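Local coordinates for kelch-like protein 7 (Homo sapiens, PDB 3II7) that acts as the substrate-specific adapter of a BTB-CUL3-RBX1 E3 ubiquitin ligase complex, this chain being its kelch-repeat beta-propeller domain, at residues 13-18 with 244-249; 55-60 with 81-86; 120-125 with 131-136; 151-156 with 182-187; 232-237 with 250-255. All coordinates share one frame; numbering follows the deposited sequence.

Contact 1: residues 13-18 with 244-249; sequences YRIALF and AAVGSI. With EDO (1,2-ethanediol), chain F.
Val246 divides its two methyl groups between Tyr13 and Ile15. With CG1 anti to the backbone N (chi1 176°), that branch reaches Tyr13, 4.0 Å from its CB, and lies obliquely against the start of the phenol ring. The other branch, CG2, is 3.9 Å from Ile15 CG1; here the two side chains run past each other in opposite directions. Ile15 also meets Ala244: its CG2 is 3.8 Å from Ala244 CB and its CD1 3.9 Å from the same atom. A single methyl suits position 244, since two branches of the isoleucine already press on it, while Tyr13, nearer the surface, can afford a polar ring end. No hydrogen bond joins the two strands, whose axes approach to 8.2 Å within these segments, a spacing of packed sheets. Past Val246 the chain reverses in a type II' turn, with Gly247 at the positive phi such a turn needs. Ala245 N donates to O2 of an ethanediol that is also hydrogen-bonded to Phe198 N. Strand 13-18 belongs to the first blade, beside the C-terminal strand 290-295, and 242-246 is the inner strand of the last: this is the apolar interface between adjacent blades of a six-bladed kelch beta-propeller.

Contact 2: residues 55-60 with 81-86; sequences DNVVYI and SWYSKL. With EDO (1,2-ethanediol), chain R.
Tyr83 has the most surface buried here, and it is the hydroxyl end that meets Val57: OH rests in the fork of the valine, 3.5 Å from both CG1 and CG2, the side chains crossing at about a right angle. The same hydroxyl binds a water at 2.6 Å, which lies at the Tyr83 ring edge, in its plane; Tyr59 OH also holds this water, at 2.7 Å. Val57 CG1 in turn lies over one face of the Tyr59 ring, offset toward its rim, which puts the valine between two phenols. Strands 57-61 and 81-86 are the second and outermost strands of one four-stranded propeller blade, so the side chains meet across the intervening strand 71-76, Tyr83 passing over Cys74. On the other face of the sheet, Ile60 CD1 touches the edge of the Trp82 indole in its plane, 3.8 Å from CH2. The long isoleucine and wide indole can span that gap; Trp82 NE1 is occupied by Arg40 O, and Phe43 meets the indole edge-to-face.

Contact 3: residues 120-125 with 131-136; sequences FECYDT and HTKPSM. With EDO (1,2-ethanediol), chain T.
Phe120 sets its ring trans to the backbone N (chi1 -167°), which swings CD2 toward Lys133, 3.6 Å from its CB, the two side chains crossing obliquely. Lys133 then folds twice, at chi2 (-47°) and chi3 (-70°), so that its methylene chain curls over Cys122, with CG 4.1 Å from Cys122 SG, before the amine leaves to pair with Glu179. A lysine suits this spot because its aliphatic stem covers buried apolar groups while its charge finds a partner beyond them. Phe120 is also close to Pro134 O, 3.3 Å from CD2, and that carbonyl accepts from Trp181 NE1 of the next blade. The segments form the outer beta hairpin of a propeller blade, strand 120-124 pairing antiparallel with the edge strand 129-133. Cys122 and His131 are a hydrogen-bonded pair: Cys122 N gives to His131 O at 2.8 Å, and His131 N returns a bond to Cys122 O. Glu121 and Thr132 form the adjacent non-hydrogen-bonded pair, where the CA of Glu121 lies 3.4 Å from His131 O in a CA-H...O contact. Beyond it Lys133 N still donates to Phe120 O, at 2.9 Å, but a water takes over the reverse link, accepting from Phe120 N and donating to Lys133 O at 2.7 Å. Ser135 OG, 2.8 Å away, is this water's third partner where the hairpin strands part.

Contact 4: residues 151-156 with 182-187; sequences LIYVCG and TELCPM
Met187 reaches from the loop after strand 180-184 to meet Cys155 and Gly156. From CB the chain runs out straight through CG (chi2 -176°), delivering SD to Cys155: SD lies 3.7 Å from Cys155 SG and 4.1 Å from Cys155 CB. A bend at chi3 (-63°) then turns the methyl CE over the backbone of Gly156, 3.6 Å from its CA and 3.7 Å from its N. Gly156, in the double glycine characteristic of kelch repeats, has positive phi, and any beta carbon there would sit tightly against CE. Putting an alanine at Met187 removes both SD and CE, and would probably open a gap beside Cys155 SG and leave the glycine backbone without its apolar cover. Further along the blade, Leu184 CD1 meets the edge of the Tyr153 ring near its plane, 3.6 Å from CE1, the two side chains crossing at about a right angle. Val173, on the strand between, touches both. No hydrogen bond crosses between the segments. Sulfur, methyl and ring carbon, with the glycine backbone, supply the contact, so it depends on close fit and dispersion; the flexible, polarisable methionine can shape itself to the bare glycine backbone and the small cysteine alike.

Contact 5: residues 232-237 with 250-255; sequences SPMPWK and VYVLAG. With EDO (1,2-ethanediol), chain J.
The link between two propeller blades, from outer strand 227-230 of one to inner strand 242-246 of the next, packs Met234 against strand 249-254 and Trp236 against Gly255 just after it. Trp236 extends trans to its backbone N (chi1 176°) and brings the six-membered end of its indole to Gly255: CH2 is 3.6 Å from Gly255 C and 3.8 Å from its CA, while CZ2 lies 3.8 Å from Gly255 O. The approach is oblique, and a side chain at Gly255 would run into CH2, so glycine suits the place. At the five-membered end, CD1 lies 3.6 Å from C2 of an ethanediol whose two hydroxyls bridge the backbone N and O of Lys237. Trading the tryptophan for a serine would probably uncover the Gly255 backbone and leave a gap where the indole had lain. Met234 makes the lighter touch, its SD 4.2 Å from Val252 CG2, the side chains crossing at about a right angle. Trp236 also leans on Val241 and Leu262, and Met234 on Leu266 and Trp275 of the two outer strands. Leu253 and Ala254 form a classic beta bulge opposite Lys242, and on the other sheet face Tyr251 and Leu253 pack onto strand 13-18.

Contact 1 lies nearest the chain's centre and joins the first and last blades; contact 5 shares its last-blade sheet, Ala244 O and Tyr251 N forming a probable hydrogen bond. Contacts 2 and 4 repeat one plan in different blades, second strand to the outermost strand or the loop after it, but 2 adds a water between phenols where 4 uses sulfur. Contacts 2, 4 and 5 are buried and mostly apolar. Contacts 1 and 3 are only partly buried; contact 3, an outer hairpin, differs in being held by backbone bonds. Phe18 ties contact 1 to contact 2, Thr125 meets Tyr59 between 2 and 3, and Met136 touches Val154 between 3 and 4.

Contact 1: residues 13-18 with 244-249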
# COMPACT_ATOMS: atom_id res chain seq x y z
N TYR A 13 -1.86 14.60 10.81
CA TYR A 13 -1.76 13.62 9.74
C TYR A 13 -1.78 14.26 8.36
O TYR A 13 -2.45 15.27 8.11
CB TYR A 13 -2.89 12.60 9.82
CG TYR A 13 -2.89 11.77 11.07
CD1 TYR A 13 -3.90 11.90 12.02
CD2 TYR A 13 -1.86 10.87 11.32
CE1 TYR A 13 -3.88 11.13 13.18
CE2 TYR A 13 -1.83 10.10 12.47
CZ TYR A 13 -2.84 10.24 13.39
OH TYR A 13 -2.80 9.47 14.54
N ARG A 14 -1.02 13.65 7.47
CA ARG A 14 -1.03 13.96 6.03
C ARG A 14 -0.97 12.65 5.33
O ARG A 14 -0.51 11.64 5.90
CB ARG A 14 0.20 14.77 5.61
CG ARG A 14 0.36 16.15 6.21
CD ARG A 14 -0.63 17.16 5.68
NE ARG A 14 -0.27 18.51 6.14
CZ ARG A 14 -0.43 18.96 7.39
NH1 ARG A 14 -0.97 18.19 8.34
NH2 ARG A 14 -0.05 20.19 7.70
N ILE A 15 -1.43 12.65 4.08
CA ILE A 15 -1.23 11.53 3.18
C ILE A 15 -0.15 11.95 2.17
O ILE A 15 -0.31 12.96 1.47
CB ILE A 15 -2.53 11.12 2.48
CG1 ILE A 15 -3.61 10.80 3.53
CG2 ILE A 15 -2.25 9.91 1.55
CD1 ILE A 15 -5.02 10.55 2.99
N ALA A 16 0.95 11.22 2.16
CA ALA A 16 2.11 11.57 1.32
C ALA A 16 2.13 10.70 0.09
O ALA A 16 1.98 9.49 0.17
CB ALA A 16 3.37 11.39 2.10
N LEU A 17 2.31 11.35 -1.06
CA LEU A 17 2.36 10.66 -2.35
C LEU A 17 3.72 10.91 -2.98
O LEU A 17 4.19 12.06 -3.03
CB LEU A 17 1.25 11.15 -3.27
CG LEU A 17 -0.17 10.66 -2.91
CD1 LEU A 17 -0.67 11.29 -1.64
CD2 LEU A 17 -1.13 10.95 -4.06
N PHE A 18 4.37 9.84 -3.43
CA PHE A 18 5.72 9.94 -4.01
C PHE A 18 5.76 9.44 -5.41
O PHE A 18 5.42 8.27 -5.67
CB PHE A 18 6.74 9.19 -3.18
CG PHE A 18 6.88 9.73 -1.76
CD1 PHE A 18 6.06 9.24 -0.72
CD2 PHE A 18 7.79 10.75 -1.48
CE1 PHE A 18 6.17 9.73 0.56
CE2 PHE A 18 7.91 11.24 -0.19
CZ PHE A 18 7.10 10.73 0.84
N ALA A 244 -5.70 5.76 1.22
CA ALA A 244 -5.25 5.85 2.60
C ALA A 244 -6.38 6.33 3.48
O ALA A 244 -7.21 7.11 3.04
CB ALA A 244 -4.03 6.81 2.73
N ALA A 245 -6.39 5.90 4.73
CA ALA A 245 -7.40 6.31 5.67
C ALA A 245 -6.83 7.22 6.74
O ALA A 245 -5.71 6.99 7.25
CB ALA A 245 -8.06 5.07 6.34
N VAL A 246 -7.59 8.29 7.05
CA VAL A 246 -7.29 9.17 8.16
C VAL A 246 -8.59 9.31 8.94
O VAL A 246 -9.63 9.73 8.38
CB VAL A 246 -6.80 10.53 7.74
CG1 VAL A 246 -6.59 11.45 8.98
CG2 VAL A 246 -5.49 10.42 6.96
N GLY A 247 -8.55 8.94 10.20
CA GLY A 247 -9.75 8.93 11.01
C GLY A 247 -10.73 7.92 10.43
O GLY A 247 -10.36 6.75 10.12
N SER A 248 -11.98 8.37 10.28
CA SER A 248 -13.03 7.48 9.81
C SER A 248 -13.21 7.56 8.28
O SER A 248 -14.08 6.90 7.73
CB SER A 248 -14.34 7.80 10.49
OG SER A 248 -14.71 9.14 10.28
N ILE A 249 -12.39 8.36 7.59
CA ILE A 249 -12.54 8.56 6.14
C ILE A 249 -11.44 7.85 5.35
O ILE A 249 -10.24 7.94 5.70
CB ILE A 249 -12.52 10.05 5.74
CG1 ILE A 249 -13.48 10.85 6.59
CG2 ILE A 249 -12.81 10.22 4.22
CD1 ILE A 249 -14.97 10.40 6.49
C1 EDO F . -4.79 2.70 7.67
O1 EDO F . -4.23 1.41 7.26
C2 EDO F . -4.07 3.87 6.98
O2 EDO F . -4.39 3.97 5.58

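Contact 2: residues 55-60 with 81-86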
# COMPACT_ATOMS: atom_id res chain seq x y z
N ASP A 55 7.81 6.40 12.71
CA ASP A 55 8.57 7.33 13.58
C ASP A 55 9.30 8.43 12.78
O ASP A 55 10.53 8.54 12.78
CB ASP A 55 9.53 6.54 14.45
CG ASP A 55 10.21 7.38 15.50
OD1 ASP A 55 9.63 8.38 16.00
OD2 ASP A 55 11.35 7.02 15.84
N ASN A 56 8.48 9.23 12.12
CA ASN A 56 8.91 10.41 11.36
C ASN A 56 9.64 10.17 10.04
O ASN A 56 10.09 11.14 9.41
CB ASN A 56 9.72 11.36 12.24
CG ASN A 56 8.91 11.92 13.40
OD1 ASN A 56 7.70 12.14 13.27
ND2 ASN A 56 9.58 12.20 14.51
N VAL A 57 9.72 8.91 9.61
CA VAL A 57 10.45 8.54 8.39
C VAL A 57 9.57 7.76 7.42
O VAL A 57 8.93 6.74 7.81
CB VAL A 57 11.71 7.72 8.73
CG1 VAL A 57 12.51 7.39 7.44
CG2 VAL A 57 12.60 8.49 9.71
N VAL A 58 9.56 8.21 6.15
CA VAL A 58 9.01 7.43 5.02
C VAL A 58 10.14 6.63 4.42
O VAL A 58 11.17 7.21 4.03
CB VAL A 58 8.39 8.30 3.94
CG1 VAL A 58 7.90 7.42 2.77
CG2 VAL A 58 7.22 9.18 4.48
N TYR A 59 9.99 5.31 4.38
CA TYR A 59 10.96 4.41 3.73
C TYR A 59 10.42 4.01 2.38
O TYR A 59 9.25 3.54 2.26
CB TYR A 59 11.18 3.15 4.58
CG TYR A 59 11.77 3.45 5.93
CD1 TYR A 59 13.14 3.38 6.14
CD2 TYR A 59 10.97 3.80 6.98
CE1 TYR A 59 13.69 3.65 7.38
CE2 TYR A 59 11.49 4.06 8.24
CZ TYR A 59 12.85 3.99 8.44
OH TYR A 59 13.38 4.27 9.67
N ILE A 60 11.25 4.20 1.35
CA ILE A 60 10.93 3.80 -0.02
C ILE A 60 11.87 2.68 -0.39
O ILE A 60 13.11 2.84 -0.32
CB ILE A 60 11.07 4.97 -0.98
CG1 ILE A 60 10.01 6.03 -0.67
CG2 ILE A 60 10.91 4.49 -2.48
CD1 ILE A 60 10.12 7.28 -1.45
N SER A 81 14.27 16.10 4.95
CA SER A 81 15.57 15.70 4.43
C SER A 81 15.56 14.22 4.09
O SER A 81 14.78 13.45 4.66
CB SER A 81 16.67 15.99 5.44
OG SER A 81 16.50 15.24 6.61
N TRP A 82 16.44 13.86 3.16
CA TRP A 82 16.54 12.51 2.66
C TRP A 82 17.84 11.87 3.05
O TRP A 82 18.90 12.53 3.11
CB TRP A 82 16.45 12.52 1.13
CG TRP A 82 15.09 12.81 0.58
CD1 TRP A 82 14.58 14.06 0.31
CD2 TRP A 82 14.08 11.87 0.22
NE1 TRP A 82 13.29 13.94 -0.19
CE2 TRP A 82 12.98 12.61 -0.27
CE3 TRP A 82 14.00 10.46 0.25
CZ2 TRP A 82 11.79 11.99 -0.72
CZ3 TRP A 82 12.84 9.85 -0.20
CH2 TRP A 82 11.73 10.61 -0.66
N TYR A 83 17.78 10.57 3.28
CA TYR A 83 18.98 9.77 3.45
C TYR A 83 18.77 8.36 2.90
O TYR A 83 17.66 7.99 2.53
CB TYR A 83 19.42 9.76 4.92
CG TYR A 83 18.44 9.19 5.89
CD1 TYR A 83 18.58 7.89 6.35
CD2 TYR A 83 17.40 9.97 6.41
CE1 TYR A 83 17.66 7.35 7.27
CE2 TYR A 83 16.52 9.44 7.34
CZ TYR A 83 16.66 8.14 7.76
OH TYR A 83 15.79 7.61 8.70
N SER A 84 19.85 7.59 2.79
CA SER A 84 19.74 6.26 2.18
C SER A 84 20.43 5.19 2.99
O SER A 84 21.52 5.41 3.53
CB SER A 84 20.33 6.27 0.77
OG SER A 84 19.71 7.23 -0.04
N LYS A 85 19.78 4.03 3.04
CA LYS A 85 20.30 2.83 3.69
C LYS A 85 20.28 1.69 2.68
O LYS A 85 19.84 1.89 1.58
CB LYS A 85 19.42 2.49 4.88
CG LYS A 85 19.44 3.55 5.95
CD LYS A 85 20.77 3.51 6.71
CE LYS A 85 20.95 4.70 7.60
NZ LYS A 85 22.38 4.81 7.98
N LEU A 86 20.80 0.52 3.04
CA LEU A 86 20.72 -0.61 2.13
C LEU A 86 19.36 -1.24 2.30
O LEU A 86 18.82 -1.28 3.40
CB LEU A 86 21.90 -1.58 2.31
CG LEU A 86 23.23 -1.04 1.71
CD1 LEU A 86 24.42 -1.98 2.00
CD2 LEU A 86 23.11 -0.76 0.18
C1 EDO R . 21.43 -0.45 6.55
O1 EDO R . 22.06 0.31 5.51
C2 EDO R . 21.29 -1.92 6.11
O2 EDO R . 22.58 -2.54 5.92
O HOH W 1 15.94 5.17 9.70

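Contact 3: residues 120-125 with 131-136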
# COMPACT_ATOMS: atom_id res chain seq x y z
N PHE A 120 9.61 -12.91 3.16
CA PHE A 120 9.21 -11.96 4.20
C PHE A 120 10.48 -11.54 4.93
O PHE A 120 11.13 -12.36 5.53
CB PHE A 120 8.21 -12.69 5.13
CG PHE A 120 7.45 -11.79 6.08
CD1 PHE A 120 6.85 -10.63 5.65
CD2 PHE A 120 7.26 -12.17 7.43
CE1 PHE A 120 6.12 -9.86 6.53
CE2 PHE A 120 6.53 -11.37 8.29
CZ PHE A 120 5.95 -10.22 7.83
N GLU A 121 10.84 -10.26 4.82
CA GLU A 121 12.11 -9.72 5.38
C GLU A 121 11.78 -8.46 6.16
O GLU A 121 10.97 -7.66 5.69
CB GLU A 121 13.11 -9.37 4.24
CG GLU A 121 13.44 -10.53 3.27
CD GLU A 121 14.46 -10.20 2.17
OE1 GLU A 121 14.40 -9.11 1.54
OE2 GLU A 121 15.30 -11.07 1.88
N CYS A 122 12.38 -8.26 7.34
CA CYS A 122 12.11 -7.04 8.06
C CYS A 122 13.36 -6.31 8.48
O CYS A 122 14.42 -6.92 8.68
CB CYS A 122 11.15 -7.28 9.21
SG CYS A 122 11.81 -7.69 10.78
N TYR A 123 13.21 -4.99 8.58
CA TYR A 123 14.28 -4.08 8.92
C TYR A 123 14.00 -3.54 10.30
O TYR A 123 12.92 -2.97 10.54
CB TYR A 123 14.31 -2.93 7.92
CG TYR A 123 15.40 -1.87 8.13
CD1 TYR A 123 16.74 -2.15 7.88
CD2 TYR A 123 15.07 -0.58 8.55
CE1 TYR A 123 17.73 -1.20 8.06
CE2 TYR A 123 16.06 0.40 8.72
CZ TYR A 123 17.38 0.08 8.48
OH TYR A 123 18.35 1.03 8.64
N ASP A 124 14.96 -3.73 11.21
CA ASP A 124 14.83 -3.22 12.57
C ASP A 124 15.35 -1.79 12.57
O ASP A 124 16.54 -1.57 12.37
CB ASP A 124 15.61 -4.09 13.55
CG ASP A 124 15.38 -3.68 14.99
OD1 ASP A 124 15.51 -2.49 15.29
OD2 ASP A 124 15.08 -4.55 15.81
N THR A 125 14.46 -0.82 12.75
CA THR A 125 14.84 0.60 12.63
C THR A 125 15.77 1.06 13.76
O THR A 125 16.45 2.07 13.61
CB THR A 125 13.61 1.58 12.57
OG1 THR A 125 12.91 1.55 13.81
CG2 THR A 125 12.66 1.21 11.43
N HIS A 131 16.50 -8.78 8.60
CA HIS A 131 16.29 -10.12 9.12
C HIS A 131 15.25 -10.85 8.27
O HIS A 131 14.19 -10.29 7.96
CB HIS A 131 15.83 -10.05 10.59
CG HIS A 131 16.77 -9.29 11.47
ND1 HIS A 131 17.86 -9.87 12.08
CD2 HIS A 131 16.82 -7.97 11.80
CE1 HIS A 131 18.53 -8.96 12.76
NE2 HIS A 131 17.91 -7.80 12.61
N THR A 132 15.54 -12.09 7.89
CA THR A 132 14.57 -12.92 7.20
C THR A 132 13.62 -13.53 8.22
O THR A 132 14.05 -14.03 9.25
CB THR A 132 15.26 -14.01 6.37
OG1 THR A 132 16.18 -13.39 5.47
CG2 THR A 132 14.24 -14.81 5.57
N LYS A 133 12.33 -13.45 7.93
CA LYS A 133 11.29 -13.97 8.80
C LYS A 133 10.53 -15.08 8.10
O LYS A 133 10.71 -15.29 6.89
CB LYS A 133 10.30 -12.86 9.22
CG LYS A 133 10.93 -11.62 9.84
CD LYS A 133 11.95 -11.88 10.92
CE LYS A 133 11.38 -12.42 12.18
NZ LYS A 133 12.32 -12.13 13.38
N PRO A 134 9.68 -15.82 8.86
CA PRO A 134 8.93 -16.89 8.22
C PRO A 134 8.15 -16.44 6.99
O PRO A 134 7.52 -15.38 6.98
CB PRO A 134 7.99 -17.37 9.34
CG PRO A 134 8.81 -17.20 10.53
CD PRO A 134 9.48 -15.86 10.32
N SER A 135 8.21 -17.25 5.97
CA SER A 135 7.61 -16.93 4.69
C SER A 135 6.09 -17.00 4.74
O SER A 135 5.51 -17.81 5.50
CB SER A 135 8.09 -17.92 3.64
OG SER A 135 9.45 -17.67 3.33
N MET A 136 5.43 -16.22 3.88
CA MET A 136 3.99 -16.34 3.70
C MET A 136 3.60 -17.74 3.25
O MET A 136 4.40 -18.48 2.65
CB MET A 136 3.45 -15.34 2.66
CG MET A 136 3.63 -13.91 3.05
SD MET A 136 2.99 -12.73 1.85
CE MET A 136 4.04 -13.06 0.39
C1 EDO T . 7.05 -22.14 1.65
O1 EDO T . 8.47 -22.19 1.86
C2 EDO T . 6.43 -20.97 2.42
O2 EDO T . 5.00 -21.05 2.38
O HOH W 2 10.81 -15.36 4.18

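Contact 4: residues 151-156 with 182-187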
# COMPACT_ATOMS: atom_id res chain seq x y z
N LEU A 151 -0.74 -6.94 14.44
CA LEU A 151 -0.70 -8.06 13.49
C LEU A 151 -0.55 -7.51 12.10
O LEU A 151 -0.92 -6.36 11.82
CB LEU A 151 -1.98 -8.90 13.58
CG LEU A 151 -2.30 -9.52 14.96
CD1 LEU A 151 -3.53 -10.47 14.94
CD2 LEU A 151 -1.09 -10.25 15.49
N ILE A 152 0.00 -8.32 11.21
CA ILE A 152 0.29 -7.91 9.86
C ILE A 152 -0.54 -8.76 8.92
O ILE A 152 -0.36 -9.98 8.84
CB ILE A 152 1.77 -8.07 9.56
CG1 ILE A 152 2.56 -7.16 10.52
CG2 ILE A 152 2.10 -7.76 8.06
CD1 ILE A 152 4.00 -7.18 10.32
N TYR A 153 -1.43 -8.11 8.18
CA TYR A 153 -2.38 -8.78 7.30
C TYR A 153 -1.96 -8.59 5.86
O TYR A 153 -1.61 -7.48 5.43
CB TYR A 153 -3.77 -8.21 7.46
CG TYR A 153 -4.39 -8.46 8.79
CD1 TYR A 153 -5.29 -9.50 8.99
CD2 TYR A 153 -4.05 -7.68 9.88
CE1 TYR A 153 -5.84 -9.74 10.24
CE2 TYR A 153 -4.61 -7.91 11.14
CZ TYR A 153 -5.51 -8.95 11.31
OH TYR A 153 -6.07 -9.20 12.54
N VAL A 154 -2.02 -9.67 5.10
CA VAL A 154 -1.83 -9.64 3.67
C VAL A 154 -3.09 -10.18 2.98
O VAL A 154 -3.67 -11.13 3.47
CB VAL A 154 -0.65 -10.54 3.29
CG1 VAL A 154 -0.60 -10.73 1.82
CG2 VAL A 154 0.66 -9.96 3.80
N CYS A 155 -3.49 -9.60 1.86
CA CYS A 155 -4.52 -10.16 1.04
C CYS A 155 -4.38 -9.83 -0.42
O CYS A 155 -3.88 -8.73 -0.83
CB CYS A 155 -5.91 -9.83 1.49
SG CYS A 155 -6.28 -8.13 1.39
N GLY A 156 -4.85 -10.76 -1.19
CA GLY A 156 -4.88 -10.67 -2.64
C GLY A 156 -3.50 -10.68 -3.26
O GLY A 156 -2.58 -11.33 -2.76
N THR A 182 -1.08 -17.30 9.66
CA THR A 182 -2.36 -18.02 9.75
C THR A 182 -3.27 -17.64 8.58
O THR A 182 -3.48 -16.43 8.30
CB THR A 182 -3.05 -17.69 11.06
OG1 THR A 182 -2.20 -18.11 12.14
CG2 THR A 182 -4.43 -18.43 11.16
N GLU A 183 -3.81 -18.66 7.90
CA GLU A 183 -4.78 -18.47 6.84
C GLU A 183 -6.10 -17.96 7.43
O GLU A 183 -6.62 -18.52 8.41
CB GLU A 183 -5.02 -19.78 6.06
CG GLU A 183 -5.71 -19.56 4.70
CD GLU A 183 -4.75 -18.94 3.63
OE1 GLU A 183 -3.53 -19.15 3.72
OE2 GLU A 183 -5.24 -18.26 2.71
N LEU A 184 -6.62 -16.88 6.85
CA LEU A 184 -7.87 -16.30 7.25
C LEU A 184 -8.96 -16.56 6.19
O LEU A 184 -8.70 -17.16 5.10
CB LEU A 184 -7.69 -14.81 7.50
CG LEU A 184 -6.72 -14.49 8.66
CD1 LEU A 184 -6.60 -12.96 8.78
CD2 LEU A 184 -7.16 -15.11 10.03
N CYS A 185 -10.17 -16.12 6.48
CA CYS A 185 -11.24 -16.14 5.50
C CYS A 185 -10.79 -15.39 4.25
O CYS A 185 -10.23 -14.29 4.35
CB CYS A 185 -12.47 -15.47 6.09
SG CYS A 185 -13.93 -15.54 5.02
N PRO A 186 -11.02 -15.98 3.06
CA PRO A 186 -10.66 -15.28 1.84
C PRO A 186 -11.63 -14.12 1.51
O PRO A 186 -12.79 -14.12 1.94
CB PRO A 186 -10.76 -16.37 0.77
CG PRO A 186 -11.79 -17.28 1.30
CD PRO A 186 -11.57 -17.32 2.78
N MET A 187 -11.12 -13.15 0.78
CA MET A 187 -11.94 -12.03 0.30
C MET A 187 -13.06 -12.57 -0.58
O MET A 187 -12.95 -13.69 -1.16
CB MET A 187 -11.10 -11.01 -0.50
CG MET A 187 -10.14 -10.23 0.33
SD MET A 187 -9.28 -8.99 -0.63
CE MET A 187 -8.37 -10.01 -1.83

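Contact 5: residues 232-237 with 250-255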
# COMPACT_ATOMS: atom_id res chain seq x y z
N SER A 232 -20.63 -0.35 0.18
CA SER A 232 -21.01 0.39 -1.02
C SER A 232 -19.82 0.53 -1.95
O SER A 232 -18.68 0.73 -1.49
CB SER A 232 -21.52 1.80 -0.67
OG SER A 232 -22.83 1.74 -0.08
N PRO A 233 -20.07 0.47 -3.27
CA PRO A 233 -18.98 0.59 -4.22
C PRO A 233 -18.55 2.00 -4.47
O PRO A 233 -19.33 2.96 -4.25
CB PRO A 233 -19.56 -0.01 -5.50
CG PRO A 233 -21.04 0.28 -5.40
CD PRO A 233 -21.36 0.16 -3.94
N MET A 234 -17.30 2.15 -4.95
CA MET A 234 -16.80 3.43 -5.39
C MET A 234 -17.58 3.92 -6.58
O MET A 234 -18.05 3.11 -7.39
CB MET A 234 -15.33 3.33 -5.82
CG MET A 234 -14.34 3.09 -4.73
SD MET A 234 -12.65 3.08 -5.43
CE MET A 234 -12.71 1.47 -6.10
N PRO A 235 -17.68 5.26 -6.75
CA PRO A 235 -18.32 5.82 -7.97
C PRO A 235 -17.48 5.71 -9.27
O PRO A 235 -17.93 6.18 -10.34
CB PRO A 235 -18.55 7.28 -7.59
CG PRO A 235 -17.64 7.58 -6.51
CD PRO A 235 -17.34 6.29 -5.78
N TRP A 236 -16.32 5.07 -9.19
CA TRP A 236 -15.35 5.01 -10.27
C TRP A 236 -14.90 3.56 -10.38
O TRP A 236 -14.59 2.93 -9.35
CB TRP A 236 -14.16 5.89 -9.91
CG TRP A 236 -13.00 5.89 -10.88
CD1 TRP A 236 -12.87 6.63 -12.04
CD2 TRP A 236 -11.77 5.20 -10.72
NE1 TRP A 236 -11.66 6.41 -12.61
CE2 TRP A 236 -10.96 5.52 -11.84
CE3 TRP A 236 -11.27 4.30 -9.76
CZ2 TRP A 236 -9.68 5.01 -11.99
CZ3 TRP A 236 -9.99 3.79 -9.94
CH2 TRP A 236 -9.22 4.14 -11.05
N LYS A 237 -14.81 3.06 -11.59
CA LYS A 237 -14.35 1.68 -11.84
C LYS A 237 -13.09 1.70 -12.67
O LYS A 237 -13.13 2.04 -13.85
CB LYS A 237 -15.43 0.90 -12.57
CG LYS A 237 -15.14 -0.56 -12.72
CD LYS A 237 -16.40 -1.37 -13.02
CE LYS A 237 -16.11 -2.82 -13.05
NZ LYS A 237 -17.37 -3.61 -13.41
N VAL A 250 -11.85 7.14 4.29
CA VAL A 250 -10.90 6.55 3.34
C VAL A 250 -10.84 7.44 2.11
O VAL A 250 -11.87 7.77 1.52
CB VAL A 250 -11.30 5.14 2.91
CG1 VAL A 250 -10.24 4.59 1.89
CG2 VAL A 250 -11.44 4.21 4.16
N TYR A 251 -9.61 7.82 1.73
CA TYR A 251 -9.36 8.72 0.60
C TYR A 251 -8.73 7.94 -0.53
O TYR A 251 -7.73 7.27 -0.31
CB TYR A 251 -8.43 9.88 1.01
CG TYR A 251 -8.97 10.73 2.11
CD1 TYR A 251 -9.72 11.87 1.84
CD2 TYR A 251 -8.78 10.37 3.44
CE1 TYR A 251 -10.26 12.65 2.88
CE2 TYR A 251 -9.30 11.14 4.47
CZ TYR A 251 -10.05 12.27 4.20
OH TYR A 251 -10.59 13.00 5.23
N VAL A 252 -9.33 8.01 -1.71
CA VAL A 252 -8.72 7.46 -2.95
C VAL A 252 -8.20 8.69 -3.70
O VAL A 252 -8.98 9.53 -4.20
CB VAL A 252 -9.69 6.68 -3.80
CG1 VAL A 252 -8.99 6.10 -5.03
CG2 VAL A 252 -10.37 5.55 -2.96
N LEU A 253 -6.87 8.80 -3.75
CA LEU A 253 -6.22 10.01 -4.19
C LEU A 253 -5.63 9.89 -5.59
O LEU A 253 -5.24 10.89 -6.17
CB LEU A 253 -5.13 10.42 -3.20
CG LEU A 253 -5.58 10.79 -1.80
CD1 LEU A 253 -4.35 11.21 -0.97
CD2 LEU A 253 -6.62 11.90 -1.83
N ALA A 254 -5.52 8.66 -6.08
CA ALA A 254 -5.08 8.42 -7.47
C ALA A 254 -5.56 7.04 -7.90
O ALA A 254 -5.87 6.20 -7.09
CB ALA A 254 -3.54 8.51 -7.57
N GLY A 255 -5.60 6.82 -9.19
CA GLY A 255 -5.90 5.50 -9.72
C GLY A 255 -5.83 5.48 -11.23
O GLY A 255 -6.14 6.48 -11.88
C1 EDO J . -15.52 5.56 -14.55
O1 EDO J . -16.13 4.56 -13.73
C2 EDO J . -14.19 5.04 -15.04
O2 EDO J . -14.36 3.81 -15.74